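Endo-beta-1,2-glucanase (Talaromyces funiculosus, PDB 6IMV) hydrolyses internal linkages of beta-1,2-glucans as an endo-acting glycoside hydrolase, and is seen here in complex with sophorose. Local coordinates at residues T205-F210 and W256-F261; G167-A172 and Q196-Y201; G356-Y361 and S428-W433. All blocks are in the same frame, centred on the assembly; numbering follows the deposited sequence.

Contact 1: residues T205-F210 and W256-F261; sequences TAAHIF and WWLQFF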
loop_
_atom_site.group_PDB
_atom_site.type_symbol
_atom_site.label_atom_id
_atom_site.label_comp_id
_atom_site.label_asym_id
_atom_site.label_seq_id
_atom_site.Cartn_x
_atom_site.Cartn_y
_atom_site.Cartn_z
ATOM N N THR A 205 -18.271 4.332 -15.325
ATOM C CA THR A 205 -17.258 4.488 -16.374
ATOM C C THR A 205 -16.258 3.312 -16.407
ATOM O O THR A 205 -15.533 3.177 -17.394
ATOM C CB THR A 205 -16.514 5.824 -16.216
ATOM O OG1 THR A 205 -15.868 5.821 -14.941
ATOM C CG2 THR A 205 -17.436 7.020 -16.335
ATOM N N ALA A 206 -16.217 2.472 -15.359
ATOM C CA ALA A 206 -15.123 1.494 -15.149
ATOM C C ALA A 206 -14.986 0.517 -16.327
ATOM O O ALA A 206 -13.896 0.339 -16.853
ATOM C CB ALA A 206 -15.331 0.743 -13.860
ATOM N N ALA A 207 -16.088 -0.141 -16.712
ATOM C CA ALA A 207 -16.062 -1.138 -17.780
ATOM C C ALA A 207 -15.673 -0.477 -19.120
ATOM O O ALA A 207 -14.836 -0.999 -19.870
ATOM C CB ALA A 207 -17.403 -1.840 -17.856
ATOM N N HIS A 208 -16.283 0.675 -19.427
ATOM C CA HIS A 208 -16.041 1.377 -20.700
ATOM C C HIS A 208 -14.556 1.748 -20.822
ATOM O O HIS A 208 -13.984 1.656 -21.896
ATOM C CB HIS A 208 -16.960 2.603 -20.836
ATOM C CG HIS A 208 -16.913 3.235 -22.190
ATOM N ND1 HIS A 208 -17.365 2.584 -23.325
ATOM C CD2 HIS A 208 -16.451 4.436 -22.600
ATOM C CE1 HIS A 208 -17.179 3.362 -24.377
ATOM N NE2 HIS A 208 -16.630 4.506 -23.954
ATOM N N ILE A 209 -13.934 2.139 -19.707
ATOM C CA ILE A 209 -12.556 2.592 -19.732
ATOM C C ILE A 209 -11.590 1.395 -19.648
ATOM O O ILE A 209 -10.575 1.408 -20.324
ATOM C CB ILE A 209 -12.313 3.667 -18.646
ATOM C CG1 ILE A 209 -13.082 4.951 -18.976
ATOM C CG2 ILE A 209 -10.832 3.948 -18.438
ATOM C CD1 ILE A 209 -13.037 6.024 -17.908
ATOM N N PHE A 210 -11.882 0.371 -18.834
ATOM C CA PHE A 210 -10.837 -0.640 -18.503
ATOM C C PHE A 210 -11.146 -2.059 -18.998
ATOM O O PHE A 210 -10.233 -2.886 -19.021
ATOM C CB PHE A 210 -10.586 -0.698 -16.995
ATOM C CG PHE A 210 -9.897 0.516 -16.433
ATOM C CD1 PHE A 210 -8.518 0.643 -16.509
ATOM C CD2 PHE A 210 -10.623 1.515 -15.803
ATOM C CE1 PHE A 210 -7.883 1.757 -15.980
ATOM C CE2 PHE A 210 -9.987 2.623 -15.266
ATOM C CZ PHE A 210 -8.619 2.742 -15.354
ATOM N N TRP A 256 -12.464 -6.783 -8.698
ATOM C CA TRP A 256 -13.658 -6.801 -7.852
ATOM C C TRP A 256 -14.554 -5.594 -8.145
ATOM O O TRP A 256 -15.793 -5.710 -8.075
ATOM C CB TRP A 256 -13.295 -6.840 -6.369
ATOM C CG TRP A 256 -12.741 -8.150 -5.897
ATOM C CD1 TRP A 256 -11.499 -8.367 -5.378
ATOM C CD2 TRP A 256 -13.426 -9.417 -5.855
ATOM N NE1 TRP A 256 -11.362 -9.682 -5.022
ATOM C CE2 TRP A 256 -12.528 -10.349 -5.295
ATOM C CE3 TRP A 256 -14.707 -9.851 -6.219
ATOM C CZ2 TRP A 256 -12.863 -11.687 -5.109
ATOM C CZ3 TRP A 256 -15.044 -11.177 -6.036
ATOM C CH2 TRP A 256 -14.132 -12.078 -5.484
ATOM N N TRP A 257 -13.931 -4.438 -8.404
ATOM C CA TRP A 257 -14.671 -3.230 -8.714
ATOM C C TRP A 257 -15.543 -3.450 -9.959
ATOM O O TRP A 257 -16.748 -3.136 -9.939
ATOM C CB TRP A 257 -13.742 -2.024 -8.878
ATOM C CG TRP A 257 -14.481 -0.736 -8.704
ATOM C CD1 TRP A 257 -14.870 0.142 -9.671
ATOM C CD2 TRP A 257 -14.997 -0.222 -7.464
ATOM N NE1 TRP A 257 -15.558 1.188 -9.114
ATOM C CE2 TRP A 257 -15.650 0.992 -7.760
ATOM C CE3 TRP A 257 -14.943 -0.660 -6.136
ATOM C CZ2 TRP A 257 -16.247 1.771 -6.766
ATOM C CZ3 TRP A 257 -15.535 0.106 -5.155
ATOM C CH2 TRP A 257 -16.180 1.305 -5.472
ATOM N N LEU A 258 -14.940 -4.004 -11.020
ATOM C CA LEU A 258 -15.649 -4.318 -12.252
ATOM C C LEU A 258 -16.758 -5.337 -11.980
ATOM O O LEU A 258 -17.882 -5.156 -12.441
ATOM C CB LEU A 258 -14.672 -4.855 -13.304
ATOM C CG LEU A 258 -13.864 -3.801 -14.060
ATOM C CD1 LEU A 258 -12.793 -4.459 -14.911
ATOM C CD2 LEU A 258 -14.780 -2.939 -14.921
ATOM N N GLN A 259 -16.433 -6.406 -11.242
ATOM C CA GLN A 259 -17.398 -7.480 -11.019
ATOM C C GLN A 259 -18.640 -6.942 -10.297
ATOM O O GLN A 259 -19.754 -7.190 -10.732
ATOM C CB GLN A 259 -16.808 -8.628 -10.207
ATOM C CG GLN A 259 -17.880 -9.578 -9.686
ATOM C CD GLN A 259 -17.326 -10.900 -9.223
ATOM O OE1 GLN A 259 -16.154 -11.200 -9.409
ATOM N NE2 GLN A 259 -18.186 -11.715 -8.635
ATOM N N PHE A 260 -18.447 -6.254 -9.175
ATOM C CA PHE A 260 -19.563 -5.853 -8.349
ATOM C C PHE A 260 -20.321 -4.662 -8.945
ATOM O O PHE A 260 -21.525 -4.601 -8.780
ATOM C CB PHE A 260 -19.109 -5.538 -6.926
ATOM C CG PHE A 260 -18.625 -6.744 -6.166
ATOM C CD1 PHE A 260 -19.385 -7.901 -6.114
ATOM C CD2 PHE A 260 -17.414 -6.714 -5.489
ATOM C CE1 PHE A 260 -18.941 -9.005 -5.400
ATOM C CE2 PHE A 260 -16.968 -7.823 -4.785
ATOM C CZ PHE A 260 -17.733 -8.967 -4.737
ATOM N N PHE A 261 -19.623 -3.726 -9.603
ATOM C CA PHE A 261 -20.200 -2.405 -9.893
ATOM C C PHE A 261 -20.141 -2.002 -11.372
ATOM O O PHE A 261 -20.706 -0.971 -11.730
ATOM C CB PHE A 261 -19.478 -1.344 -9.063
ATOM C CG PHE A 261 -19.558 -1.593 -7.582
ATOM C CD1 PHE A 261 -20.792 -1.701 -6.957
ATOM C CD2 PHE A 261 -18.405 -1.699 -6.813
ATOM C CE1 PHE A 261 -20.871 -1.931 -5.593
ATOM C CE2 PHE A 261 -18.484 -1.930 -5.452
ATOM C CZ PHE A 261 -19.716 -2.052 -4.842
#
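Ala206 O accepts the backbone N-H of Phe210 across one helical turn, with 2.8 Å between Phe210 N and Ala206 O, and the same oxygen lies at the edge of the Phe210 ring, in its plane. The turn includes a kink, at Ala207 and His208, whose N atoms make no bond to the turn before. Against it comes Leu258 from the other helix. One branch does the touching: CG lies anti to the carbonyl carbon (chi1 -81°), and Leu258 CD2 ends 3.6 Å from Ala207 N. The same methyl meets the side chains of both alanines, with 3.9 Å to Ala206 CB and 4.1 Å to Ala207 CB. Small residues suit these positions, since a bare methyl lets the leucine reach the backbone itself. Ala206 CB also approaches the edge of the Trp257 indole near its plane, 4.3 Å from Trp257 CD1, while Phe261 CD2 stands over a face of that indole. The segment axes pass 9.7 Å apart and cross at -131°. The contact thus joins the C-terminal ends of helices 186-210 and 252-261, an apolar, steeply crossed helix pair of the kind expected in an (alpha/alpha)6 barrel.

Contact 2: residues G167-A172 and Q196-Y201; sequences GELLWA and QTWMDY. With NAG (2-acetamido-2-deoxy-beta-D-glucopyranose), chain F.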
loop_
_atom_site.group_PDB
_atom_site.type_symbol
_atom_site.label_atom_id
_atom_site.label_comp_id
_atom_site.label_asym_id
_atom_site.label_seq_id
_atom_site.Cartn_x
_atom_site.Cartn_y
_atom_site.Cartn_z
ATOM N N GLY A 167 -7.889 0.873 -8.275
ATOM C CA GLY A 167 -8.504 -0.211 -7.497
ATOM C C GLY A 167 -8.250 -0.042 -6.008
ATOM O O GLY A 167 -9.161 -0.201 -5.176
ATOM N N GLU A 168 -7.007 0.313 -5.674
ATOM C CA GLU A 168 -6.588 0.546 -4.286
ATOM C C GLU A 168 -7.371 1.720 -3.685
ATOM O O GLU A 168 -7.887 1.603 -2.575
ATOM C CB GLU A 168 -5.078 0.772 -4.205
ATOM C CG GLU A 168 -4.276 -0.458 -4.596
ATOM C CD GLU A 168 -2.776 -0.257 -4.742
ATOM O OE1 GLU A 168 -2.352 0.888 -4.945
ATOM O OE2 GLU A 168 -2.044 -1.248 -4.653
ATOM N N LEU A 169 -7.461 2.834 -4.415
ATOM C CA LEU A 169 -8.132 4.029 -3.919
ATOM C C LEU A 169 -9.622 3.760 -3.672
ATOM O O LEU A 169 -10.183 4.212 -2.668
ATOM C CB LEU A 169 -7.941 5.168 -4.923
ATOM C CG LEU A 169 -8.672 6.476 -4.607
ATOM C CD1 LEU A 169 -8.358 6.981 -3.208
ATOM C CD2 LEU A 169 -8.326 7.530 -5.641
ATOM N N LEU A 170 -10.273 3.045 -4.593
ATOM C CA LEU A 170 -11.724 2.913 -4.561
ATOM C C LEU A 170 -12.184 2.160 -3.306
ATOM O O LEU A 170 -13.138 2.596 -2.641
ATOM C CB LEU A 170 -12.200 2.243 -5.850
ATOM C CG LEU A 170 -12.171 3.162 -7.065
ATOM C CD1 LEU A 170 -12.273 2.366 -8.356
ATOM C CD2 LEU A 170 -13.279 4.201 -6.968
ATOM N N TRP A 171 -11.502 1.069 -2.952
ATOM C CA TRP A 171 -11.880 0.303 -1.748
ATOM C C TRP A 171 -11.488 1.085 -0.486
ATOM O O TRP A 171 -12.126 0.930 0.551
ATOM C CB TRP A 171 -11.307 -1.121 -1.779
ATOM C CG TRP A 171 -11.972 -1.978 -2.813
ATOM C CD1 TRP A 171 -11.447 -2.366 -4.011
ATOM C CD2 TRP A 171 -13.308 -2.521 -2.767
ATOM N NE1 TRP A 171 -12.355 -3.117 -4.703
ATOM C CE2 TRP A 171 -13.504 -3.232 -3.965
ATOM C CE3 TRP A 171 -14.349 -2.478 -1.834
ATOM C CZ2 TRP A 171 -14.692 -3.897 -4.256
ATOM C CZ3 TRP A 171 -15.533 -3.123 -2.119
ATOM C CH2 TRP A 171 -15.695 -3.834 -3.310
ATOM N N ALA A 172 -10.462 1.942 -0.572
ATOM C CA ALA A 172 -10.099 2.789 0.569
ATOM C C ALA A 172 -11.225 3.802 0.837
ATOM O O ALA A 172 -11.622 4.018 1.982
ATOM C CB ALA A 172 -8.771 3.465 0.338
ATOM N N GLN A 196 -19.420 9.217 -1.581
ATOM C CA GLN A 196 -20.204 8.132 -2.185
ATOM C C GLN A 196 -20.537 8.507 -3.643
ATOM O O GLN A 196 -20.425 7.675 -4.548
ATOM C CB GLN A 196 -21.447 7.820 -1.338
ATOM C CG GLN A 196 -22.328 6.699 -1.896
ATOM C CD GLN A 196 -21.852 5.301 -1.565
ATOM O OE1 GLN A 196 -21.602 4.955 -0.406
ATOM N NE2 GLN A 196 -21.757 4.457 -2.588
ATOM N N THR A 197 -20.907 9.773 -3.865
ATOM C CA THR A 197 -21.209 10.292 -5.209
ATOM C C THR A 197 -19.981 10.154 -6.120
ATOM O O THR A 197 -20.108 9.716 -7.273
ATOM C CB THR A 197 -21.709 11.736 -5.130
ATOM O OG1 THR A 197 -22.897 11.667 -4.345
ATOM C CG2 THR A 197 -22.013 12.354 -6.478
ATOM N N TRP A 198 -18.804 10.560 -5.622
ATOM C CA TRP A 198 -17.567 10.444 -6.398
ATOM C C TRP A 198 -17.330 8.966 -6.746
ATOM O O TRP A 198 -17.107 8.613 -7.893
ATOM C CB TRP A 198 -16.362 11.059 -5.655
ATOM C CG TRP A 198 -15.072 10.813 -6.376
ATOM C CD1 TRP A 198 -14.537 11.563 -7.383
ATOM C CD2 TRP A 198 -14.193 9.686 -6.206
ATOM N NE1 TRP A 198 -13.397 10.974 -7.858
ATOM C CE2 TRP A 198 -13.154 9.831 -7.147
ATOM C CE3 TRP A 198 -14.185 8.567 -5.359
ATOM C CZ2 TRP A 198 -12.114 8.909 -7.251
ATOM C CZ3 TRP A 198 -13.153 7.659 -5.462
ATOM C CH2 TRP A 198 -12.139 7.828 -6.403
ATOM N N MET A 199 -17.396 8.107 -5.725
ATOM C CA MET A 199 -17.095 6.690 -5.857
ATOM C C MET A 199 -18.080 6.033 -6.826
ATOM O O MET A 199 -17.687 5.198 -7.660
ATOM C CB MET A 199 -17.194 6.010 -4.490
ATOM C CG MET A 199 -16.671 4.607 -4.468
ATOM S SD MET A 199 -16.758 3.892 -2.813
ATOM C CE MET A 199 -18.531 3.705 -2.623
ATOM N N ASP A 200 -19.356 6.414 -6.721
ATOM C CA ASP A 200 -20.423 5.825 -7.535
ATOM C C ASP A 200 -20.220 6.182 -9.012
ATOM O O ASP A 200 -20.553 5.385 -9.892
ATOM C CB ASP A 200 -21.820 6.248 -7.059
ATOM C CG ASP A 200 -22.276 5.557 -5.784
ATOM O OD1 ASP A 200 -21.663 4.542 -5.415
ATOM O OD2 ASP A 200 -23.242 6.046 -5.163
ATOM N N TYR A 201 -19.671 7.367 -9.288
ATOM C CA TYR A 201 -19.478 7.793 -10.672
ATOM C C TYR A 201 -18.499 6.847 -11.389
ATOM O O TYR A 201 -18.704 6.511 -12.572
ATOM C CB TYR A 201 -19.038 9.255 -10.736
ATOM C CG TYR A 201 -18.751 9.718 -12.139
ATOM C CD1 TYR A 201 -19.761 9.793 -13.086
ATOM C CD2 TYR A 201 -17.462 10.031 -12.535
ATOM C CE1 TYR A 201 -19.506 10.192 -14.387
ATOM C CE2 TYR A 201 -17.189 10.448 -13.828
ATOM C CZ TYR A 201 -18.214 10.522 -14.756
ATOM O OH TYR A 201 -17.924 10.910 -16.026
HETATM C C1 NAG F . -17.304 14.292 -13.595
HETATM C C2 NAG F . -18.556 14.327 -12.749
HETATM C C3 NAG F . -19.744 13.875 -13.585
HETATM C C4 NAG F . -19.859 14.696 -14.862
HETATM C C5 NAG F . -18.524 14.640 -15.575
HETATM C C6 NAG F . -18.493 15.422 -16.886
HETATM C C7 NAG F . -18.597 13.779 -10.365
HETATM C C8 NAG F . -18.341 12.691 -9.367
HETATM N N2 NAG F . -18.371 13.454 -11.620
HETATM O O3 NAG F . -20.916 13.989 -12.798
HETATM O O4 NAG F . -20.877 14.152 -15.714
HETATM O O5 NAG F . -17.541 15.160 -14.688
HETATM O O6 NAG F . -18.112 16.766 -16.568
HETATM O O7 NAG F . -19.005 14.867 -10.022
#
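Leu170 and Met199 bring their CA atoms to 6.7 Å where the two helices pass, nearer antiparallel than perpendicular, with the segment axes 10.7 Å apart at closest and crossing at -141°. Helices 163-182 and 186-210 follow one another in the chain and form an alpha-alpha hairpin, consistent with an (alpha/alpha) barrel. The six-membered end of the Trp198 indole packs against the leucines of helix 163-182, because CG is anti to the backbone N (chi1 174°) and carries the ring toward them. Both leucines cross the indole at about a right angle and approach it obliquely: Leu170 CD2 lies 3.8 Å from Trp198 CZ3, and Leu169 CD2 3.9 Å from Trp198 CH2. A wide, flat side chain can thus serve two branched ones in this buried seam. On the outer side, an attached N-acetylglucosamine lays its N2 over one face of the Tyr201 ring, toward the rim and 3.7 Å from Tyr201 CD2, with sugar carbons C1 and C3 beside it and methyl C8 near Tyr201 CB. A serine here would probably leave N2 and the sugar carbons without flat support and the sugar less firmly held on this side. Met199, extended through its first two torsions, brings SD to 3.8 Å from Leu170 O.

Contact 3: residues G356-Y361 and S428-W433; sequences GDVVGY and SALLTW. With NAG (2-acetamido-2-deoxy-beta-D-glucopyranose), chain C; BGC (beta-D-glucopyranose), chain I.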
loop_
_atom_site.group_PDB
_atom_site.type_symbol
_atom_site.label_atom_id
_atom_site.label_comp_id
_atom_site.label_asym_id
_atom_site.label_seq_id
_atom_site.Cartn_x
_atom_site.Cartn_y
_atom_site.Cartn_z
ATOM N N GLY A 356 22.449 14.400 -3.680
ATOM C CA GLY A 356 21.195 14.410 -2.943
ATOM C C GLY A 356 20.067 13.717 -3.699
ATOM O O GLY A 356 18.940 13.760 -3.257
ATOM N N ASP A 357 20.375 13.055 -4.826
ATOM C CA ASP A 357 19.362 12.377 -5.639
ATOM C C ASP A 357 19.367 10.876 -5.332
ATOM O O ASP A 357 20.412 10.271 -5.087
ATOM C CB ASP A 357 19.584 12.563 -7.145
ATOM C CG ASP A 357 19.678 14.011 -7.593
ATOM O OD1 ASP A 357 19.050 14.872 -6.939
ATOM O OD2 ASP A 357 20.402 14.271 -8.574
ATOM N N VAL A 358 18.170 10.289 -5.381
ATOM C CA VAL A 358 17.986 8.858 -5.375
ATOM C C VAL A 358 18.464 8.316 -6.726
ATOM O O VAL A 358 18.127 8.886 -7.767
ATOM C CB VAL A 358 16.508 8.535 -5.087
ATOM C CG1 VAL A 358 16.082 7.168 -5.589
ATOM C CG2 VAL A 358 16.224 8.684 -3.602
ATOM N N VAL A 359 19.239 7.221 -6.713
ATOM C CA VAL A 359 19.918 6.770 -7.936
ATOM C C VAL A 359 18.948 6.018 -8.860
ATOM O O VAL A 359 19.215 5.895 -10.045
ATOM C CB VAL A 359 21.184 5.944 -7.647
ATOM C CG1 VAL A 359 22.217 6.748 -6.885
ATOM C CG2 VAL A 359 20.896 4.657 -6.919
ATOM N N GLY A 360 17.817 5.541 -8.335
ATOM C CA GLY A 360 16.825 4.853 -9.152
ATOM C C GLY A 360 15.770 4.184 -8.291
ATOM O O GLY A 360 15.791 4.312 -7.073
ATOM N N TYR A 361 14.826 3.498 -8.945
ATOM C CA TYR A 361 13.822 2.699 -8.253
ATOM C C TYR A 361 14.063 1.204 -8.510
ATOM O O TYR A 361 14.230 0.786 -9.647
ATOM C CB TYR A 361 12.419 3.112 -8.688
ATOM C CG TYR A 361 11.335 2.459 -7.874
ATOM C CD1 TYR A 361 10.985 2.957 -6.633
ATOM C CD2 TYR A 361 10.684 1.326 -8.326
ATOM C CE1 TYR A 361 10.002 2.364 -5.865
ATOM C CE2 TYR A 361 9.695 0.717 -7.573
ATOM C CZ TYR A 361 9.353 1.239 -6.337
ATOM O OH TYR A 361 8.374 0.659 -5.594
ATOM N N SER A 428 18.637 5.264 1.327
ATOM C CA SER A 428 17.743 6.144 0.578
ATOM C C SER A 428 17.226 7.219 1.531
ATOM O O SER A 428 16.358 6.943 2.355
ATOM C CB SER A 428 16.603 5.379 -0.047
ATOM O OG SER A 428 15.827 6.227 -0.879
ATOM N N ALA A 429 17.784 8.430 1.429
ATOM C CA ALA A 429 17.445 9.524 2.341
ATOM C C ALA A 429 16.146 10.163 1.849
ATOM O O ALA A 429 16.132 11.239 1.233
ATOM C CB ALA A 429 18.595 10.501 2.412
ATOM N N LEU A 430 15.052 9.433 2.075
ATOM C CA LEU A 430 13.798 9.680 1.428
ATOM C C LEU A 430 12.664 9.186 2.334
ATOM O O LEU A 430 12.861 8.267 3.141
ATOM C CB LEU A 430 13.828 8.934 0.089
ATOM C CG LEU A 430 12.605 9.105 -0.813
ATOM C CD1 LEU A 430 12.576 10.498 -1.411
ATOM C CD2 LEU A 430 12.588 8.054 -1.909
ATOM N N LEU A 431 11.497 9.829 2.204
ATOM C CA LEU A 431 10.250 9.385 2.811
ATOM C C LEU A 431 9.211 9.194 1.701
ATOM O O LEU A 431 9.067 10.077 0.871
ATOM C CB LEU A 431 9.747 10.446 3.796
ATOM C CG LEU A 431 10.785 11.083 4.716
ATOM C CD1 LEU A 431 10.187 12.305 5.396
ATOM C CD2 LEU A 431 11.308 10.085 5.743
ATOM N N THR A 432 8.477 8.073 1.712
ATOM C CA THR A 432 7.317 7.904 0.843
ATOM C C THR A 432 6.174 7.252 1.623
ATOM O O THR A 432 6.412 6.562 2.615
ATOM C CB THR A 432 7.644 7.065 -0.403
ATOM O OG1 THR A 432 7.967 5.737 0.007
ATOM C CG2 THR A 432 8.787 7.633 -1.222
ATOM N N TRP A 433 4.937 7.473 1.154
ATOM C CA TRP A 433 3.755 6.798 1.702
ATOM C C TRP A 433 3.955 5.285 1.636
ATOM O O TRP A 433 3.688 4.580 2.621
ATOM C CB TRP A 433 2.467 7.195 0.969
ATOM C CG TRP A 433 2.031 8.596 1.242
ATOM C CD1 TRP A 433 2.454 9.717 0.596
ATOM C CD2 TRP A 433 1.105 9.037 2.251
ATOM N NE1 TRP A 433 1.846 10.822 1.117
ATOM C CE2 TRP A 433 1.013 10.441 2.137
ATOM C CE3 TRP A 433 0.342 8.389 3.228
ATOM C CZ2 TRP A 433 0.197 11.205 2.973
ATOM C CZ3 TRP A 433 -0.460 9.146 4.054
ATOM C CH2 TRP A 433 -0.522 10.533 3.934
HETATM C C1 NAG C . 20.985 0.886 -7.025
HETATM C C2 NAG C . 21.042 0.537 -8.499
HETATM C C3 NAG C . 22.197 -0.427 -8.724
HETATM C C4 NAG C . 23.498 0.213 -8.287
HETATM C C5 NAG C . 23.380 0.748 -6.865
HETATM C C6 NAG C . 24.597 1.601 -6.520
HETATM C C7 NAG C . 18.783 0.651 -9.451
HETATM C C8 NAG C . 17.625 -0.163 -9.953
HETATM N N2 NAG C . 19.794 -0.048 -8.950
HETATM O O3 NAG C . 22.268 -0.785 -10.093
HETATM O O4 NAG C . 24.512 -0.803 -8.320
HETATM O O5 NAG C . 22.201 1.541 -6.677
HETATM O O6 NAG C . 24.498 1.979 -5.152
HETATM O O7 NAG C . 18.789 1.869 -9.500
HETATM C C2 BGC I . 8.226 5.882 -8.650
HETATM C C3 BGC I . 8.911 6.615 -7.484
HETATM C C4 BGC I . 8.106 6.501 -6.174
HETATM C C5 BGC I . 7.692 5.041 -5.939
HETATM C C6 BGC I . 6.823 4.851 -4.692
HETATM C C1 BGC I . 7.835 4.469 -8.239
HETATM O O1 BGC I . 7.158 3.741 -9.267
HETATM O O2 BGC I . 9.140 5.788 -9.730
HETATM O O3 BGC I . 9.115 7.992 -7.805
HETATM O O4 BGC I . 8.854 7.002 -5.047
HETATM O O5 BGC I . 6.996 4.539 -7.087
HETATM O O6 BGC I . 5.585 5.530 -4.882
#
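Beside the glucose pocket, the two-stranded hairpin 347-352/357-362 leans on strand 427-432 of the large curled antiparallel sheet. Val358 makes the contact through a single branch: CG2, anti to the carbonyl carbon, lies 3.7 Å from Ser428 OG and 4.1 Å from Leu430 CD2, the valine and leucine side chains crossing at about a right angle. A beta-branched residue suits an extended strand and needs no long reach here. Ser428 OG meets the valine as a van der Waals neighbour. Ala429, centre of an inverse gamma turn, separates Ser428 from Leu430. Farther along, Tyr361 lays its ring under a bound glucose, whose C1 stands 3.7 Å above the ring centre, while Tyr361 CE1 is 3.5 Å from C5. Thr432 offers a methyl, CG2, 3.9 Å from the sugar's O4, and turns OG1 to cap the N of Ser435. Gly360 leaves room for an attached N-acetylglucosamine, where a CB would probably come too close to its O7. The Tyr361 ring thus takes the C-H face of the glucose in a CH-pi contact, whereas Asp60 and Asn348 hydrogen-bond it; Val358 joins hairpin to sheet by apolar contact, and Ser428 OG bonds back to Asn349 O.

Contacts 1 and 2 are neighbours, their centres about 11 Å apart, and share helix 186-210, which meets helix 163-182 first and helix 252-261 nearer its C-terminal end. Trp257 fastens the three helices together: its CH2 is 3.5 Å from Met199 CG and its NE1 3.6 Å from Leu170 CD1. Contact 3 lies on the opposite side of the chain's centre, about 34 Å from contact 1 and 30 Å from contact 2, centre to centre, and touches neither. The glucose of contact 3 lies between contacts 2 and 3: Tyr361 and Thr432 of contact 3 line its pocket directly, whereas the side chain of Leu169 in contact 2 stays about 11 Å from another bound glucose.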